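Side-chain contact in methylxanthine N1-demethylase NdmA (Pseudomonas putida, PDB 6ICN), which catalyses the N1-demethylation of caffeine to theobromine and formaldehyde, as a Rieske oxygenase carrying a [2Fe-2S] cluster in each subunit: residues T91-R96 with G103-T108. Numbering follows the deposited sequence.
Sequences TVSGNR and GWQYDT. With FES (Fe2/s2 (inorganic) cluster), chain D.
The side chain of Arg96 runs from the backbone carbonyl of Tyr106 to the amide of Gln105. Its CB rests 3.2 Å from Tyr106 O, and CG, which stands anti to the carbonyl carbon of Arg96 (chi1 -61°), passes alongside the same carbonyl oxygen. Farther out Arg96 CD touches both Gln105 CB, at 3.7 Å, and the amide oxygen OE1 of Gln105. The chain is extended from CG to NE and crosses the Gln105 side chain at about a right angle, and this course delivers NH1 to Gln105 OE1 in a hydrogen bond of 2.9 Å with an N-H...O angle of 151°. The oxygen meets the guanidinium edge-on, only slightly out of its plane, even though the amide is turned 72° from it. The other end of the amide, NE2, is hydrogen-bonded to Gln98 OE1 and lies 3.6 Å from Ser93 OG, so both ends of the amide have partners. Cutting Arg96 back to an alanine would probably leave Gln105 OE1 without this donor and uncover the flank of Gln105 CB. Beyond the arginine, a water links the turn to the loop that follows strand 105-106, donating to Asn95 O at 2.7 Å and accepting from Thr108 N at 3.2 Å. The type II' turn from Ser93 to Arg96 joins antiparallel strands 91-93 and 96-98 of the small four-stranded sheet in the Rieske domain. Strand 105-106 runs next to 96-98, with 112-114 on its far side, where Gln113 touches Arg96; immediately before strand 105-106, Trp104 sets one face of its ring over S2 of the [2Fe-2S] cluster.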
ATOM      1  N   THR A  91     -23.304 -16.052 -16.725  1.00 16.32           N
ATOM      2  CA  THR A  91     -24.029 -16.846 -15.742  1.00 16.18           C
ATOM      3  C   THR A  91     -24.471 -18.167 -16.362  1.00 18.13           C
ATOM      4  O   THR A  91     -24.843 -18.213 -17.534  1.00 18.64           O
ATOM      5  CB  THR A  91     -25.255 -16.067 -15.222  1.00 22.13           C
ATOM      6  OG1 THR A  91     -25.898 -16.796 -14.161  1.00 32.69           O
ATOM      7  CG2 THR A  91     -26.241 -15.864 -16.303  1.00 23.91           C
ATOM      8  N   VAL A  92     -24.424 -19.238 -15.578  1.00 15.53           N
ATOM      9  CA  VAL A  92     -25.007 -20.507 -16.007  1.00 16.40           C
ATOM     10  C   VAL A  92     -26.517 -20.431 -15.814  1.00 18.50           C
ATOM     11  O   VAL A  92     -27.001 -20.063 -14.738  1.00 19.32           O
ATOM     12  CB  VAL A  92     -24.407 -21.682 -15.222  1.00 16.32           C
ATOM     13  CG1 VAL A  92     -25.169 -22.982 -15.536  1.00 18.83           C
ATOM     14  CG2 VAL A  92     -22.920 -21.828 -15.537  1.00 17.96           C
ATOM     15  N   SER A  93     -27.264 -20.781 -16.855  1.00 21.06           N
ATOM     16  CA  SER A  93     -28.726 -20.737 -16.821  1.00 21.75           C
ATOM     17  C   SER A  93     -29.208 -22.064 -17.382  1.00 22.83           C
ATOM     18  O   SER A  93     -29.012 -22.341 -18.569  1.00 22.56           O
ATOM     19  CB  SER A  93     -29.259 -19.556 -17.634  1.00 26.96           C
ATOM     20  OG  SER A  93     -30.673 -19.584 -17.705  1.00 32.34           O
ATOM     21  N   GLY A  94     -29.803 -22.893 -16.527  1.00 24.70           N
ATOM     22  CA  GLY A  94     -30.116 -24.249 -16.936  1.00 28.01           C
ATOM     23  C   GLY A  94     -28.834 -24.980 -17.293  1.00 26.67           C
ATOM     24  O   GLY A  94     -27.858 -24.985 -16.537  1.00 30.49           O
ATOM     25  N   ASN A  95     -28.822 -25.592 -18.472  1.00 25.94           N
ATOM     26  CA  ASN A  95     -27.648 -26.280 -18.984  1.00 24.34           C
ATOM     27  C   ASN A  95     -26.930 -25.449 -20.037  1.00 21.47           C
ATOM     28  O   ASN A  95     -26.290 -26.000 -20.942  1.00 20.97           O
ATOM     29  CB  ASN A  95     -28.044 -27.649 -19.539  1.00 27.91           C
ATOM     30  CG  ASN A  95     -28.620 -28.565 -18.454  1.00 38.63           C
ATOM     31  OD1 ASN A  95     -28.690 -28.187 -17.278  1.00 41.02           O
ATOM     32  ND2 ASN A  95     -29.037 -29.769 -18.849  1.00 46.36           N
ATOM     33  N   ARG A  96     -27.024 -24.123 -19.932  1.00 19.09           N
ATOM     34  CA  ARG A  96     -26.402 -23.222 -20.897  1.00 16.37           C
ATOM     35  C   ARG A  96     -25.583 -22.149 -20.183  1.00 17.60           C
ATOM     36  O   ARG A  96     -25.791 -21.858 -19.005  1.00 20.13           O
ATOM     37  CB  ARG A  96     -27.439 -22.534 -21.781  1.00 18.10           C
ATOM     38  CG  ARG A  96     -28.293 -23.500 -22.621  1.00 21.19           C
ATOM     39  CD  ARG A  96     -29.312 -22.718 -23.429  1.00 23.77           C
ATOM     40  NE  ARG A  96     -30.227 -23.591 -24.164  1.00 22.90           N
ATOM     41  CZ  ARG A  96     -31.390 -23.169 -24.646  1.00 24.16           C
ATOM     42  NH1 ARG A  96     -31.758 -21.903 -24.472  1.00 23.24           N
ATOM     43  NH2 ARG A  96     -32.182 -24.015 -25.300  1.00 26.35           N
ATOM     44  N   GLY A 103     -27.095 -11.417 -23.388  1.00 15.96           N
ATOM     45  CA  GLY A 103     -27.829 -12.584 -22.931  1.00 15.41           C
ATOM     46  C   GLY A 103     -27.895 -13.759 -23.887  1.00 16.63           C
ATOM     47  O   GLY A 103     -28.723 -14.659 -23.677  1.00 17.90           O
ATOM     48  N   TRP A 104     -27.060 -13.806 -24.923  1.00 15.95           N
ATOM     49  CA  TRP A 104     -27.064 -15.014 -25.757  1.00 17.24           C
ATOM     50  C   TRP A 104     -26.729 -16.239 -24.906  1.00 17.71           C
ATOM     51  O   TRP A 104     -25.872 -16.184 -24.025  1.00 17.78           O
ATOM     52  CB  TRP A 104     -26.045 -14.901 -26.891  1.00 15.34           C
ATOM     53  CG  TRP A 104     -26.389 -13.946 -27.993  1.00 15.92           C
ATOM     54  CD1 TRP A 104     -27.267 -12.896 -27.946  1.00 17.77           C
ATOM     55  CD2 TRP A 104     -25.846 -13.958 -29.319  1.00 16.86           C
ATOM     56  NE1 TRP A 104     -27.288 -12.245 -29.166  1.00 16.88           N
ATOM     57  CE2 TRP A 104     -26.436 -12.893 -30.024  1.00 15.51           C
ATOM     58  CE3 TRP A 104     -24.916 -14.771 -29.974  1.00 17.24           C
ATOM     59  CZ2 TRP A 104     -26.117 -12.606 -31.358  1.00 17.85           C
ATOM     60  CZ3 TRP A 104     -24.603 -14.487 -31.297  1.00 16.62           C
ATOM     61  CH2 TRP A 104     -25.200 -13.412 -31.970  1.00 17.14           C
ATOM     62  N   GLN A 105     -27.402 -17.364 -25.167  1.00 17.71           N
ATOM     63  CA  GLN A 105     -27.183 -18.573 -24.375  1.00 16.44           C
ATOM     64  C   GLN A 105     -26.533 -19.650 -25.230  1.00 17.94           C
ATOM     65  O   GLN A 105     -27.037 -19.964 -26.314  1.00 19.42           O
ATOM     66  CB  GLN A 105     -28.502 -19.098 -23.811  1.00 17.82           C
ATOM     67  CG  GLN A 105     -29.180 -18.120 -22.882  1.00 18.08           C
ATOM     68  CD  GLN A 105     -30.357 -18.768 -22.184  1.00 24.13           C
ATOM     69  OE1 GLN A 105     -30.882 -19.780 -22.654  1.00 23.91           O
ATOM     70  NE2 GLN A 105     -30.775 -18.201 -21.060  1.00 23.21           N
ATOM     71  N   TYR A 106     -25.435 -20.213 -24.738  1.00 16.53           N
ATOM     72  CA  TYR A 106     -24.685 -21.242 -25.453  1.00 17.06           C
ATOM     73  C   TYR A 106     -24.874 -22.612 -24.809  1.00 17.08           C
ATOM     74  O   TYR A 106     -24.786 -22.751 -23.582  1.00 16.58           O
ATOM     75  CB  TYR A 106     -23.198 -20.888 -25.481  1.00 15.79           C
ATOM     76  CG  TYR A 106     -22.924 -19.647 -26.279  1.00 15.61           C
ATOM     77  CD1 TYR A 106     -22.704 -19.726 -27.640  1.00 16.94           C
ATOM     78  CD2 TYR A 106     -22.909 -18.386 -25.667  1.00 14.96           C
ATOM     79  CE1 TYR A 106     -22.449 -18.594 -28.402  1.00 16.72           C
ATOM     80  CE2 TYR A 106     -22.659 -17.224 -26.418  1.00 16.66           C
ATOM     81  CZ  TYR A 106     -22.427 -17.341 -27.787  1.00 15.73           C
ATOM     82  OH  TYR A 106     -22.167 -16.229 -28.578  1.00 16.28           O
ATOM     83  N   ASP A 107     -25.099 -23.639 -25.649  1.00 17.15           N
ATOM     84  CA  ASP A 107     -25.263 -24.992 -25.126  1.00 18.62           C
ATOM     85  C   ASP A 107     -23.899 -25.686 -24.945  1.00 18.73           C
ATOM     86  O   ASP A 107     -22.832 -25.099 -25.159  1.00 19.01           O
ATOM     87  CB  ASP A 107     -26.223 -25.794 -26.025  1.00 18.99           C
ATOM     88  CG  ASP A 107     -25.679 -26.069 -27.425  1.00 22.02           C
ATOM     89  OD1 ASP A 107     -24.451 -25.997 -27.665  1.00 19.36           O
ATOM     90  OD2 ASP A 107     -26.515 -26.424 -28.317  1.00 22.19           O
ATOM     91  N   THR A 108     -23.927 -26.958 -24.521  1.00 17.74           N
ATOM     92  CA  THR A 108     -22.688 -27.680 -24.255  1.00 17.75           C
ATOM     93  C   THR A 108     -21.821 -27.847 -25.497  1.00 17.16           C
ATOM     94  O   THR A 108     -20.636 -28.170 -25.364  1.00 19.51           O
ATOM     95  CB  THR A 108     -22.968 -29.063 -23.668  1.00 22.29           C
ATOM     96  OG1 THR A 108     -23.733 -29.820 -24.618  1.00 21.62           O
ATOM     97  CG2 THR A 108     -23.721 -28.950 -22.354  1.00 20.94           C
TER
HETATM   98 FE1  FES D 400     -22.482 -11.710 -25.941  1.00 16.09          FE
HETATM   99 FE2  FES D 400     -23.771  -9.708 -27.147  1.00 16.25          FE
HETATM  100  S1  FES D 400     -21.573  -9.856 -26.708  1.00 16.08           S
HETATM  101  S2  FES D 400     -24.654 -11.497 -26.221  1.00 16.61           S
HETATM  102  O   HOH W   1     -26.775 -27.394 -23.174  1.00 23.56           O